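Long-range contacts in genome polyprotein (Rhinovirus C, PDB 6KU8), which includes the 3C cysteine protease, which probably cuts the viral polyprotein into its mature proteins and is held here with the inhibitor rupintrivir: residues A[23-29]-A[41-46]; A[67-73]-A[133-137]; A[145-151]-A[163-167]. All coordinates share one frame; numbering follows the deposited sequence.

Interaction 1. Residues A[23-29]-A[41-46]; sequences TSKGEFN and PTHAEC. With AG7 (4-{2-(4-fluoro-benzyl)-6-methyl-5-[(5-methyl-isoxazole-3-carbonyl)-amino]-4-oxo-heptanoylamino}-5-(2-oxo-pyrrolidin-3-yl)-pentanoic acid ethyl ester), chain B.
Phe28 and Ala44 form the apolar centre of this contact. The methyl CB of Ala44 sits over the middle of the Phe28 ring, 3.5 Å from the ring centroid and only 10° off the ring normal, a CH-pi contact. Pro41 CG lies farther along the same ring, 4.1 Å from Phe28 CD2. His43 meets the ring at its edge, with His43 NE2 3.6 Å from Phe28 CE2. The two ring planes are 64° apart, an oblique arrangement.

The polar contacts lie beside the Thr23-Gly26 turn. Thr23 OG1 stands between its own backbone N and carbonyl carbon (chi1 79°). There it donates to Ala44 O at 2.7 Å, on a lone pair in the carbonyl plane. Thr23 OG1 also accepts from Lys25 N, which makes an ST turn within the type I turn. A water bridges Ser24 OG and Glu45 O. At the solvent side, the bent chain of Lys25 brings CE to 3.6 Å from Glu45 OE1. The charged ends stay beyond salt-bridge distance, with Lys25 NZ 4.2 Å from Glu45 OE2.

The His43 ring is clamped between Pro41 CB on one face and the inhibitor on the other, where AG7 C05 lies 3.3 Å above the ring plane. Its ND1 is hydrogen-bonded to Glu74, and Cys150 also packs against the side chain. This matches the Cys-His-Glu triad of picornaviral 3C proteases, with a beta hairpin of the first barrel backing the probable catalytic histidine.

Interaction 2. Residues A[67-73]-A[133-137]; sequences DTNDTDT and NPTCR. With AG7 (4-{2-(4-fluoro-benzyl)-6-methyl-5-[(5-methyl-isoxazole-3-carbonyl)-amino]-4-oxo-heptanoylamino}-5-(2-oxo-pyrrolidin-3-yl)-pentanoic acid ethyl ester), chain B.
Asp72 and Asn133 meet with their side chains at about a right angle. Asn133 ND2 donates to Asp72 OD2 at 2.8 Å in a nearly straight bond, 169° at the hydrogen. The hydrogen bond lies close to the amide plane but reaches the carboxylate on its anti side, and the two planes are turned 56° apart. Asn133 CG points away from its backbone N (chi1 -168°), and this carries the amide across to Asp72. The fluorine of the inhibitor lies against the same residue, with AG7 F1 3.3 Å from Asn133 CB.

Next along the pair, the backbones join: Cys136 N donates to Asp72 O at 2.9 Å. A water accepts from Asp72 N and donates to Pro134 O, filling in between the two chains. Thr71 turns its methyl CG2 onto Pro134 O, 3.5 Å away.

The thiol of Cys136 points into the 67-73 loop. Its SG lies 3.6 Å from Asp67 CB and also touches Thr73 CG2. Asp67 CB at the same time lies over one face of the Arg137 guanidinium, 3.6 Å from NH2. The charged groups themselves stay apart. Asp67 instead turns OD1 inward, where Asn69 N and Thr71 N donate to it from opposite faces of the carboxylate plane. The Asn69 bond makes an Asx turn, and the two bonds together hold the loop in shape.

Arg137 NH1 is bound by Tyr181 OH near the C-terminus. Thr73 OG1 is bonded to Leu65 O and Ile75 N, beside the long strand 55-66 of the first barrel. Strand 133-136 pairs with strand 115-130 of the second sheet. The contact therefore bridges the two halves of the protease.

Interaction 3. Residues A[145-151]-A[163-167]; sequences TKPGQCG and IHVGG. With AG7 (4-{2-(4-fluoro-benzyl)-6-methyl-5-[(5-methyl-isoxazole-3-carbonyl)-amino]-4-oxo-heptanoylamino}-5-(2-oxo-pyrrolidin-3-yl)-pentanoic acid ethyl ester), chain B.
Thr145 and His164 approach from opposite directions and close on one oxygen of the inhibitor. Thr145 OG1 donates to AG7 O18 at 2.7 Å. His164 NE2 donates to the same lactam oxygen at 2.9 Å, and the lactam lies at the edge of the imidazole ring. The lactam nitrogen AG7 N17 donates in turn to Thr145 O at 3.1 Å. Pro147 packs its ring carbons on the lactam, with CD 3.6 Å from AG7 C83. Farther along the inhibitor, Gly167 N donates to AG7 O03 and Gly167 O accepts from AG7 N58, so the strand binds the inhibitor through its backbone. From the loop, Gly148 N donates to AG7 O23. Cys150 SG also lies at the inhibitor, but its distances there are too short to be trusted.

A second shell holds these groups. His164 CG is anti to its backbone N (chi1 -176°), which swings the ring toward Thr145. Tyr141 OH bonds ND1 and so fixes the ring's rotation. The loop is braced by Gln149 OE1, which accepts from Lys146 N at 2.9 Å from above the amide plane. Gly151 N donates to His164 O at 2.8 Å, tying the loop to the strand. Gly148 takes a positive phi in the type II turn. Val165 and Gly166 form a classic beta bulge opposite Tyr173.

The lactam site is consistent with the S1 pocket for glutamine in 3C proteases. The Gly148-Gln149-Cys150-Gly151 sequence carries the probable nucleophile and, as in this family, probably the oxyanion hole of the chymotrypsin-like fold.

How the interactions relate
All three interactions touch the inhibitor, but from different sides. Interaction 3 is buried, all its touching residues lying inside the protein, and mostly polar, built on hydrogen bonds from loop and strand. Interactions 1 and 2 are only partly buried. Interaction 1 combines an aromatic and aliphatic core with a lysine and a glutamate at the solvent side. Interaction 2 relies on a short backbone link, an amide-carboxylate bond and a cysteine set among side-chain carbons and backbone oxygens. Interactions 1 and 3 meet directly: Asn29 bonds to Cys150 and Gly151, and the probable triad partners His43 and Cys150 come one from each. Interaction 2 touches neither, staying about 5 Å away at the nearest atoms, yet it shares the second sheet with interaction 3.

Interaction 1. Residues A[23-29]-A[41-46]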
loop_
_atom_site.group_PDB
_atom_site.type_symbol
_atom_site.label_atom_id
_atom_site.label_comp_id
_atom_site.label_asym_id
_atom_site.label_seq_id
_atom_site.Cartn_x
_atom_site.Cartn_y
_atom_site.Cartn_z
ATOM N N THR A 23 3.699 -12.386 -6.879
ATOM C CA THR A 23 4.224 -12.191 -8.226
ATOM C C THR A 23 5.638 -12.755 -8.281
ATOM O O THR A 23 6.163 -13.266 -7.290
ATOM C CB THR A 23 4.220 -10.709 -8.645
ATOM O OG1 THR A 23 5.335 -10.026 -8.047
ATOM C CG2 THR A 23 2.912 -10.025 -8.242
ATOM N N SER A 24 6.272 -12.644 -9.450
ATOM C CA SER A 24 7.669 -13.034 -9.548
ATOM C C SER A 24 8.549 -12.220 -8.608
ATOM O O SER A 24 9.655 -12.656 -8.281
ATOM C CB SER A 24 8.155 -12.891 -10.993
ATOM O OG SER A 24 7.999 -11.557 -11.447
ATOM N N LYS A 25 8.079 -11.060 -8.145
ATOM C CA LYS A 25 8.840 -10.264 -7.187
ATOM C C LYS A 25 8.605 -10.688 -5.738
ATOM O O LYS A 25 9.107 -10.020 -4.823
ATOM C CB LYS A 25 8.513 -8.776 -7.346
ATOM C CG LYS A 25 8.683 -8.247 -8.769
ATOM C CD LYS A 25 9.725 -9.045 -9.536
ATOM C CE LYS A 25 10.750 -8.145 -10.194
ATOM N NZ LYS A 25 11.678 -7.597 -9.170
ATOM N N GLY A 26 7.865 -11.763 -5.508
ATOM C CA GLY A 26 7.603 -12.242 -4.167
ATOM C C GLY A 26 6.191 -11.942 -3.701
ATOM O O GLY A 26 5.283 -11.658 -4.487
ATOM N N GLU A 27 6.019 -12.000 -2.380
ATOM C CA GLU A 27 4.733 -11.800 -1.729
ATOM C C GLU A 27 4.585 -10.351 -1.281
ATOM O O GLU A 27 5.495 -9.783 -0.677
ATOM C CB GLU A 27 4.579 -12.720 -0.515
ATOM C CG GLU A 27 4.202 -14.148 -0.834
ATOM C CD GLU A 27 3.866 -14.943 0.418
ATOM O OE1 GLU A 27 4.228 -14.508 1.538
ATOM O OE2 GLU A 27 3.214 -15.993 0.271
ATOM N N PHE A 28 3.431 -9.769 -1.574
ATOM C CA PHE A 28 3.107 -8.402 -1.192
ATOM C C PHE A 28 1.758 -8.404 -0.499
ATOM O O PHE A 28 0.955 -9.329 -0.671
ATOM C CB PHE A 28 3.040 -7.455 -2.401
ATOM C CG PHE A 28 4.320 -7.369 -3.176
ATOM C CD1 PHE A 28 4.672 -8.369 -4.074
ATOM C CD2 PHE A 28 5.176 -6.288 -3.004
ATOM C CE1 PHE A 28 5.866 -8.295 -4.781
ATOM C CE2 PHE A 28 6.358 -6.198 -3.715
ATOM C CZ PHE A 28 6.711 -7.196 -4.595
ATOM N N ASN A 29 1.512 -7.348 0.275
ATOM C CA ASN A 29 0.178 -7.080 0.794
ATOM C C ASN A 29 -0.594 -6.264 -0.232
ATOM O O ASN A 29 -0.073 -5.283 -0.769
ATOM C CB ASN A 29 0.213 -6.333 2.127
ATOM C CG ASN A 29 -1.171 -6.086 2.675
ATOM O OD1 ASN A 29 -1.927 -7.019 2.916
ATOM N ND2 ASN A 29 -1.513 -4.822 2.875
ATOM N N PRO A 41 1.879 -2.231 -4.688
ATOM C CA PRO A 41 3.075 -1.482 -5.074
ATOM C C PRO A 41 3.387 -1.705 -6.551
ATOM O O PRO A 41 3.283 -2.820 -7.068
ATOM C CB PRO A 41 4.163 -2.046 -4.150
ATOM C CG PRO A 41 3.361 -2.655 -2.965
ATOM C CD PRO A 41 2.173 -3.242 -3.650
ATOM N N THR A 42 3.745 -0.620 -7.238
ATOM C CA THR A 42 4.052 -0.718 -8.667
ATOM C C THR A 42 5.188 -1.701 -8.929
ATOM O O THR A 42 5.158 -2.436 -9.923
ATOM C CB THR A 42 4.403 0.659 -9.231
ATOM O OG1 THR A 42 3.267 1.517 -9.101
ATOM C CG2 THR A 42 4.786 0.556 -10.718
ATOM N N HIS A 43 6.193 -1.743 -8.046
ATOM C CA HIS A 43 7.331 -2.633 -8.284
ATOM C C HIS A 43 7.015 -4.102 -8.021
ATOM O O HIS A 43 7.904 -4.944 -8.186
ATOM C CB HIS A 43 8.536 -2.196 -7.443
ATOM C CG HIS A 43 8.377 -2.428 -5.966
ATOM N ND1 HIS A 43 8.021 -1.424 -5.085
ATOM C CD2 HIS A 43 8.531 -3.548 -5.215
ATOM C CE1 HIS A 43 7.964 -1.916 -3.856
ATOM N NE2 HIS A 43 8.274 -3.201 -3.908
ATOM N N ALA A 44 5.792 -4.440 -7.604
ATOM C CA ALA A 44 5.391 -5.841 -7.616
ATOM C C ALA A 44 5.221 -6.356 -9.038
ATOM O O ALA A 44 5.230 -7.573 -9.252
ATOM C CB ALA A 44 4.097 -6.040 -6.815
ATOM N N GLU A 45 5.069 -5.454 -10.008
ATOM C CA GLU A 45 5.006 -5.795 -11.433
ATOM C C GLU A 45 3.895 -6.795 -11.737
ATOM O O GLU A 45 4.108 -7.821 -12.392
ATOM C CB GLU A 45 6.359 -6.311 -11.926
ATOM C CG GLU A 45 7.428 -5.231 -11.946
ATOM C CD GLU A 45 8.796 -5.771 -12.325
ATOM O OE1 GLU A 45 8.858 -6.864 -12.939
ATOM O OE2 GLU A 45 9.809 -5.104 -12.002
ATOM N N CYS A 46 2.684 -6.478 -11.281
ATOM C CA CYS A 46 1.559 -7.375 -11.513
ATOM C C CYS A 46 1.277 -7.510 -13.006
ATOM O O CYS A 46 1.420 -6.553 -13.771
ATOM C CB CYS A 46 0.317 -6.870 -10.780
ATOM S SG CYS A 46 0.521 -6.823 -8.968
HETATM C C01 AG7 B . 14.072 -0.658 -2.016
HETATM C C02 AG7 B . 13.442 -1.446 -3.152
HETATM O O03 AG7 B . 13.602 -0.510 -0.924
HETATM C C04 AG7 B . 11.949 -1.706 -3.002
HETATM C C05 AG7 B . 11.521 -2.104 -4.404
HETATM C C06 AG7 B . 11.336 -0.862 -5.290
HETATM C C07 AG7 B . 10.554 0.194 -4.849
HETATM C C08 AG7 B . 10.385 1.316 -5.643
HETATM C C09 AG7 B . 11.002 1.396 -6.887
HETATM C C10 AG7 B . 11.788 0.343 -7.333
HETATM C C11 AG7 B . 11.956 -0.785 -6.537
HETATM N N12 AG7 B . 10.809 -2.830 -0.926
HETATM C C13 AG7 B . 10.864 -3.933 0.050
HETATM C C14 AG7 B . 10.881 -3.231 1.398
HETATM C C15 AG7 B . 12.293 -2.577 1.648
HETATM C C16 AG7 B . 12.399 -2.181 3.209
HETATM N N17 AG7 B . 13.626 -2.450 3.625
HETATM O O18 AG7 B . 11.520 -1.721 3.856
HETATM C C19 AG7 B . 9.807 -5.044 0.010
HETATM C C20 AG7 B . 9.327 -5.293 -1.428
HETATM C C21 AG7 B . 10.179 -6.496 -1.765
HETATM O O22 AG7 B . 10.725 -6.660 -3.034
HETATM O O23 AG7 B . 10.397 -7.267 -0.895
HETATM C C47 AG7 B . 11.832 -2.814 -1.958
HETATM O O48 AG7 B . 12.622 -3.696 -1.968
HETATM C C50 AG7 B . 11.518 -7.806 -3.106
HETATM C C53 AG7 B . 11.777 -8.118 -4.579
HETATM C C57 AG7 B . 15.402 -0.078 -2.459
HETATM N N58 AG7 B . 15.876 0.819 -1.477
HETATM C C59 AG7 B . 16.601 1.961 -1.915
HETATM O O60 AG7 B . 16.849 2.263 -3.040
HETATM C C78 AG7 B . 16.456 -1.179 -2.594
HETATM C C81 AG7 B . 17.761 -0.688 -3.236
HETATM F F1 AG7 B . 10.834 2.512 -7.662
HETATM C C82 AG7 B . 16.737 -1.779 -1.212
HETATM C C83 AG7 B . 14.434 -3.035 2.479
HETATM C C84 AG7 B . 13.309 -3.423 1.410
HETATM C C1 AG7 B . 17.037 2.723 -0.721
HETATM O O HOH W 1 5.440 -10.538 -11.918
#

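Interaction 2. Residues A[67-73]-A[133-137]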
loop_
_atom_site.group_PDB
_atom_site.type_symbol
_atom_site.label_atom_id
_atom_site.label_comp_id
_atom_site.label_asym_id
_atom_site.label_seq_id
_atom_site.Cartn_x
_atom_site.Cartn_y
_atom_site.Cartn_z
ATOM N N ASP A 67 2.515 11.350 -10.778
ATOM C CA ASP A 67 2.167 12.743 -10.517
ATOM C C ASP A 67 2.053 13.483 -11.857
ATOM O O ASP A 67 2.215 12.889 -12.924
ATOM C CB ASP A 67 3.170 13.380 -9.549
ATOM C CG ASP A 67 4.539 13.647 -10.173
ATOM O OD1 ASP A 67 4.796 13.260 -11.327
ATOM O OD2 ASP A 67 5.380 14.253 -9.481
ATOM N N THR A 68 1.766 14.791 -11.820
ATOM C CA THR A 68 1.577 15.522 -13.077
ATOM C C THR A 68 2.865 15.683 -13.873
ATOM O O THR A 68 2.828 16.261 -14.963
ATOM C CB THR A 68 0.960 16.911 -12.838
ATOM O OG1 THR A 68 1.901 17.758 -12.172
ATOM C CG2 THR A 68 -0.316 16.813 -12.005
ATOM N N ASN A 69 3.999 15.208 -13.364
ATOM C CA ASN A 69 5.232 15.157 -14.134
ATOM C C ASN A 69 5.608 13.728 -14.491
ATOM O O ASN A 69 6.772 13.448 -14.784
ATOM C CB ASN A 69 6.365 15.846 -13.373
ATOM C CG ASN A 69 6.214 17.356 -13.361
ATOM O OD1 ASN A 69 5.978 17.981 -14.402
ATOM N ND2 ASN A 69 6.324 17.949 -12.179
ATOM N N ASP A 70 4.634 12.817 -14.469
ATOM C CA ASP A 70 4.830 11.429 -14.879
ATOM C C ASP A 70 5.877 10.713 -14.030
ATOM O O ASP A 70 6.513 9.763 -14.493
ATOM C CB ASP A 70 5.189 11.334 -16.366
ATOM C CG ASP A 70 4.017 11.681 -17.269
ATOM O OD1 ASP A 70 2.881 11.760 -16.753
ATOM O OD2 ASP A 70 4.224 11.875 -18.488
ATOM N N THR A 71 6.053 11.148 -12.780
ATOM C CA THR A 71 6.905 10.438 -11.832
ATOM C C THR A 71 6.080 9.396 -11.084
ATOM O O THR A 71 4.986 9.694 -10.598
ATOM C CB THR A 71 7.547 11.410 -10.840
ATOM O OG1 THR A 71 8.297 12.402 -11.560
ATOM C CG2 THR A 71 8.474 10.665 -9.874
ATOM N N ASP A 72 6.613 8.179 -10.992
ATOM C CA ASP A 72 5.937 7.103 -10.275
ATOM C C ASP A 72 5.581 7.507 -8.852
ATOM O O ASP A 72 6.400 8.070 -8.127
ATOM C CB ASP A 72 6.835 5.874 -10.231
ATOM C CG ASP A 72 6.808 5.095 -11.512
ATOM O OD1 ASP A 72 5.702 4.920 -12.056
ATOM O OD2 ASP A 72 7.886 4.652 -11.963
ATOM N N THR A 73 4.350 7.203 -8.447
ATOM C CA THR A 73 4.001 7.235 -7.034
ATOM C C THR A 73 4.334 5.924 -6.326
ATOM O O THR A 73 4.277 5.875 -5.093
ATOM C CB THR A 73 2.506 7.520 -6.838
ATOM O OG1 THR A 73 1.748 6.402 -7.328
ATOM C CG2 THR A 73 2.087 8.787 -7.561
ATOM N N ASN A 133 14.813 4.383 -9.366
ATOM C CA ASN A 133 13.603 4.930 -9.969
ATOM C C ASN A 133 13.075 6.101 -9.146
ATOM O O ASN A 133 12.724 5.923 -7.967
ATOM C CB ASN A 133 12.534 3.847 -10.104
ATOM C CG ASN A 133 11.376 4.288 -10.971
ATOM O OD1 ASN A 133 11.582 4.801 -12.062
ATOM N ND2 ASN A 133 10.158 4.135 -10.472
ATOM N N PRO A 134 13.005 7.304 -9.714
ATOM C CA PRO A 134 12.403 8.431 -8.988
ATOM C C PRO A 134 10.969 8.124 -8.566
ATOM O O PRO A 134 10.154 7.649 -9.362
ATOM C CB PRO A 134 12.466 9.580 -10.003
ATOM C CG PRO A 134 13.562 9.192 -10.963
ATOM C CD PRO A 134 13.512 7.692 -11.044
ATOM N N THR A 135 10.668 8.394 -7.300
ATOM C CA THR A 135 9.369 8.078 -6.722
ATOM C C THR A 135 8.898 9.283 -5.923
ATOM O O THR A 135 9.624 9.757 -5.047
ATOM C CB THR A 135 9.459 6.829 -5.827
ATOM O OG1 THR A 135 10.089 5.757 -6.549
ATOM C CG2 THR A 135 8.076 6.388 -5.379
ATOM N N CYS A 136 7.697 9.783 -6.217
ATOM C CA CYS A 136 7.230 11.026 -5.616
ATOM C C CYS A 136 6.241 10.766 -4.478
ATOM O O CYS A 136 5.807 9.640 -4.234
ATOM C CB CYS A 136 6.580 11.914 -6.685
ATOM S SG CYS A 136 5.049 11.219 -7.336
ATOM N N ARG A 137 5.892 11.842 -3.770
ATOM C CA ARG A 137 4.802 11.826 -2.791
ATOM C C ARG A 137 4.998 10.757 -1.719
ATOM O O ARG A 137 4.039 10.123 -1.270
ATOM C CB ARG A 137 3.454 11.643 -3.484
ATOM C CG ARG A 137 3.136 12.743 -4.517
ATOM C CD ARG A 137 1.786 12.523 -5.179
ATOM N NE ARG A 137 1.443 13.623 -6.075
ATOM C CZ ARG A 137 0.487 13.584 -6.997
ATOM N NH1 ARG A 137 -0.255 12.495 -7.150
ATOM N NH2 ARG A 137 0.284 14.641 -7.780
HETATM C C01 AG7 B . 14.072 -0.658 -2.016
HETATM C C02 AG7 B . 13.442 -1.446 -3.152
HETATM O O03 AG7 B . 13.602 -0.510 -0.924
HETATM C C04 AG7 B . 11.949 -1.706 -3.002
HETATM C C05 AG7 B . 11.521 -2.104 -4.404
HETATM C C06 AG7 B . 11.336 -0.862 -5.290
HETATM C C07 AG7 B . 10.554 0.194 -4.849
HETATM C C08 AG7 B . 10.385 1.316 -5.643
HETATM C C09 AG7 B . 11.002 1.396 -6.887
HETATM C C10 AG7 B . 11.788 0.343 -7.333
HETATM C C11 AG7 B . 11.956 -0.785 -6.537
HETATM N N12 AG7 B . 10.809 -2.830 -0.926
HETATM C C13 AG7 B . 10.864 -3.933 0.050
HETATM C C14 AG7 B . 10.881 -3.231 1.398
HETATM C C15 AG7 B . 12.293 -2.577 1.648
HETATM C C16 AG7 B . 12.399 -2.181 3.209
HETATM N N17 AG7 B . 13.626 -2.450 3.625
HETATM O O18 AG7 B . 11.520 -1.721 3.856
HETATM C C19 AG7 B . 9.807 -5.044 0.010
HETATM C C20 AG7 B . 9.327 -5.293 -1.428
HETATM C C21 AG7 B . 10.179 -6.496 -1.765
HETATM O O22 AG7 B . 10.725 -6.660 -3.034
HETATM O O23 AG7 B . 10.397 -7.267 -0.895
HETATM C C47 AG7 B . 11.832 -2.814 -1.958
HETATM O O48 AG7 B . 12.622 -3.696 -1.968
HETATM C C50 AG7 B . 11.518 -7.806 -3.106
HETATM C C53 AG7 B . 11.777 -8.118 -4.579
HETATM C C57 AG7 B . 15.402 -0.078 -2.459
HETATM N N58 AG7 B . 15.876 0.819 -1.477
HETATM C C59 AG7 B . 16.601 1.961 -1.915
HETATM O O60 AG7 B . 16.849 2.263 -3.040
HETATM C C78 AG7 B . 16.456 -1.179 -2.594
HETATM C C81 AG7 B . 17.761 -0.688 -3.236
HETATM F F1 AG7 B . 10.834 2.512 -7.662
HETATM C C82 AG7 B . 16.737 -1.779 -1.212
HETATM C C83 AG7 B . 14.434 -3.035 2.479
HETATM C C84 AG7 B . 13.309 -3.423 1.410
HETATM C C1 AG7 B . 17.037 2.723 -0.721
HETATM O O HOH W 2 9.356 7.796 -11.858
HETATM O O HOH W 3 3.744 8.030 -3.445
#

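Interaction 3. Residues A[145-151]-A[163-167]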
loop_
_atom_site.group_PDB
_atom_site.type_symbol
_atom_site.label_atom_id
_atom_site.label_comp_id
_atom_site.label_asym_id
_atom_site.label_seq_id
_atom_site.Cartn_x
_atom_site.Cartn_y
_atom_site.Cartn_z
ATOM N N THR A 145 12.113 -0.826 8.581
ATOM C CA THR A 145 11.282 -1.752 7.836
ATOM C C THR A 145 12.156 -2.720 7.040
ATOM O O THR A 145 13.303 -2.423 6.694
ATOM C CB THR A 145 10.354 -0.979 6.900
ATOM O OG1 THR A 145 11.146 -0.137 6.060
ATOM C CG2 THR A 145 9.377 -0.097 7.707
ATOM N N LYS A 146 11.581 -3.876 6.713
ATOM C CA LYS A 146 12.326 -5.000 6.162
ATOM C C LYS A 146 11.788 -5.431 4.806
ATOM O O LYS A 146 10.608 -5.222 4.503
ATOM C CB LYS A 146 12.279 -6.203 7.111
ATOM C CG LYS A 146 12.992 -5.971 8.434
ATOM C CD LYS A 146 13.037 -7.232 9.282
ATOM C CE LYS A 146 13.855 -7.004 10.554
ATOM N NZ LYS A 146 15.259 -6.580 10.228
ATOM N N PRO A 147 12.626 -6.051 3.970
ATOM C CA PRO A 147 12.105 -6.676 2.750
ATOM C C PRO A 147 10.965 -7.626 3.099
ATOM O O PRO A 147 10.989 -8.293 4.136
ATOM C CB PRO A 147 13.318 -7.425 2.184
ATOM C CG PRO A 147 14.508 -6.687 2.742
ATOM C CD PRO A 147 14.094 -6.181 4.093
ATOM N N GLY A 148 9.951 -7.669 2.233
ATOM C CA GLY A 148 8.768 -8.468 2.455
ATOM C C GLY A 148 7.605 -7.733 3.104
ATOM O O GLY A 148 6.497 -8.271 3.139
ATOM N N GLN A 149 7.818 -6.518 3.600
ATOM C CA GLN A 149 6.747 -5.736 4.189
ATOM C C GLN A 149 6.092 -4.788 3.191
ATOM O O GLN A 149 5.204 -4.025 3.575
ATOM C CB GLN A 149 7.278 -4.959 5.394
ATOM C CG GLN A 149 7.763 -5.875 6.499
ATOM C CD GLN A 149 8.393 -5.125 7.633
ATOM O OE1 GLN A 149 8.782 -3.964 7.484
ATOM N NE2 GLN A 149 8.486 -5.775 8.794
ATOM N N CYS A 150 6.492 -4.821 1.921
ATOM C CA CYS A 150 5.887 -3.909 0.965
ATOM C C CYS A 150 4.404 -4.207 0.794
ATOM O O CYS A 150 3.956 -5.355 0.899
ATOM C CB CYS A 150 6.600 -3.968 -0.381
ATOM S SG CYS A 150 8.060 -2.900 -0.375
ATOM N N GLY A 151 3.654 -3.152 0.485
ATOM C CA GLY A 151 2.218 -3.191 0.465
ATOM C C GLY A 151 1.587 -3.050 1.825
ATOM O O GLY A 151 0.407 -2.698 1.909
ATOM N N ILE A 163 0.789 3.021 1.687
ATOM C CA ILE A 163 1.260 1.644 1.622
ATOM C C ILE A 163 2.785 1.667 1.610
ATOM O O ILE A 163 3.406 2.547 0.997
ATOM C CB ILE A 163 0.695 0.878 0.406
ATOM C CG1 ILE A 163 1.193 1.512 -0.904
ATOM C CG2 ILE A 163 -0.853 0.782 0.525
ATOM C CD1 ILE A 163 0.886 0.681 -2.154
ATOM N N HIS A 164 3.379 0.713 2.310
ATOM C CA HIS A 164 4.824 0.665 2.438
ATOM C C HIS A 164 5.459 0.263 1.114
ATOM O O HIS A 164 5.036 -0.722 0.497
ATOM C CB HIS A 164 5.228 -0.333 3.520
ATOM C CG HIS A 164 6.694 -0.345 3.757
ATOM N ND1 HIS A 164 7.344 0.706 4.363
ATOM C CD2 HIS A 164 7.655 -1.223 3.385
ATOM C CE1 HIS A 164 8.640 0.453 4.401
ATOM N NE2 HIS A 164 8.855 -0.705 3.804
ATOM N N VAL A 165 6.493 0.999 0.677
ATOM C CA VAL A 165 7.055 0.685 -0.641
ATOM C C VAL A 165 8.585 0.604 -0.659
ATOM O O VAL A 165 9.159 0.106 -1.629
ATOM C CB VAL A 165 6.570 1.684 -1.713
ATOM C CG1 VAL A 165 5.065 1.553 -1.942
ATOM C CG2 VAL A 165 6.970 3.126 -1.344
ATOM N N GLY A 166 9.263 1.059 0.390
ATOM C CA GLY A 166 10.711 0.911 0.397
ATOM C C GLY A 166 11.343 1.252 1.729
ATOM O O GLY A 166 10.669 1.652 2.683
ATOM N N GLY A 167 12.657 1.061 1.787
ATOM C CA GLY A 167 13.417 1.394 2.984
ATOM C C GLY A 167 14.894 1.157 2.744
ATOM O O GLY A 167 15.299 0.607 1.719
HETATM C C01 AG7 B . 14.072 -0.658 -2.016
HETATM C C02 AG7 B . 13.442 -1.446 -3.152
HETATM O O03 AG7 B . 13.602 -0.510 -0.924
HETATM C C04 AG7 B . 11.949 -1.706 -3.002
HETATM C C05 AG7 B . 11.521 -2.104 -4.404
HETATM C C06 AG7 B . 11.336 -0.862 -5.290
HETATM C C07 AG7 B . 10.554 0.194 -4.849
HETATM C C08 AG7 B . 10.385 1.316 -5.643
HETATM C C09 AG7 B . 11.002 1.396 -6.887
HETATM C C10 AG7 B . 11.788 0.343 -7.333
HETATM C C11 AG7 B . 11.956 -0.785 -6.537
HETATM N N12 AG7 B . 10.809 -2.830 -0.926
HETATM C C13 AG7 B . 10.864 -3.933 0.050
HETATM C C14 AG7 B . 10.881 -3.231 1.398
HETATM C C15 AG7 B . 12.293 -2.577 1.648
HETATM C C16 AG7 B . 12.399 -2.181 3.209
HETATM N N17 AG7 B . 13.626 -2.450 3.625
HETATM O O18 AG7 B . 11.520 -1.721 3.856
HETATM C C19 AG7 B . 9.807 -5.044 0.010
HETATM C C20 AG7 B . 9.327 -5.293 -1.428
HETATM C C21 AG7 B . 10.179 -6.496 -1.765
HETATM O O22 AG7 B . 10.725 -6.660 -3.034
HETATM O O23 AG7 B . 10.397 -7.267 -0.895
HETATM C C47 AG7 B . 11.832 -2.814 -1.958
HETATM O O48 AG7 B . 12.622 -3.696 -1.968
HETATM C C50 AG7 B . 11.518 -7.806 -3.106
HETATM C C53 AG7 B . 11.777 -8.118 -4.579
HETATM C C57 AG7 B . 15.402 -0.078 -2.459
HETATM N N58 AG7 B . 15.876 0.819 -1.477
HETATM C C59 AG7 B . 16.601 1.961 -1.915
HETATM O O60 AG7 B . 16.849 2.263 -3.040
HETATM C C78 AG7 B . 16.456 -1.179 -2.594
HETATM C C81 AG7 B . 17.761 -0.688 -3.236
HETATM F F1 AG7 B . 10.834 2.512 -7.662
HETATM C C82 AG7 B . 16.737 -1.779 -1.212
HETATM C C83 AG7 B . 14.434 -3.035 2.479
HETATM C C84 AG7 B . 13.309 -3.423 1.410
HETATM C C1 AG7 B . 17.037 2.723 -0.721
#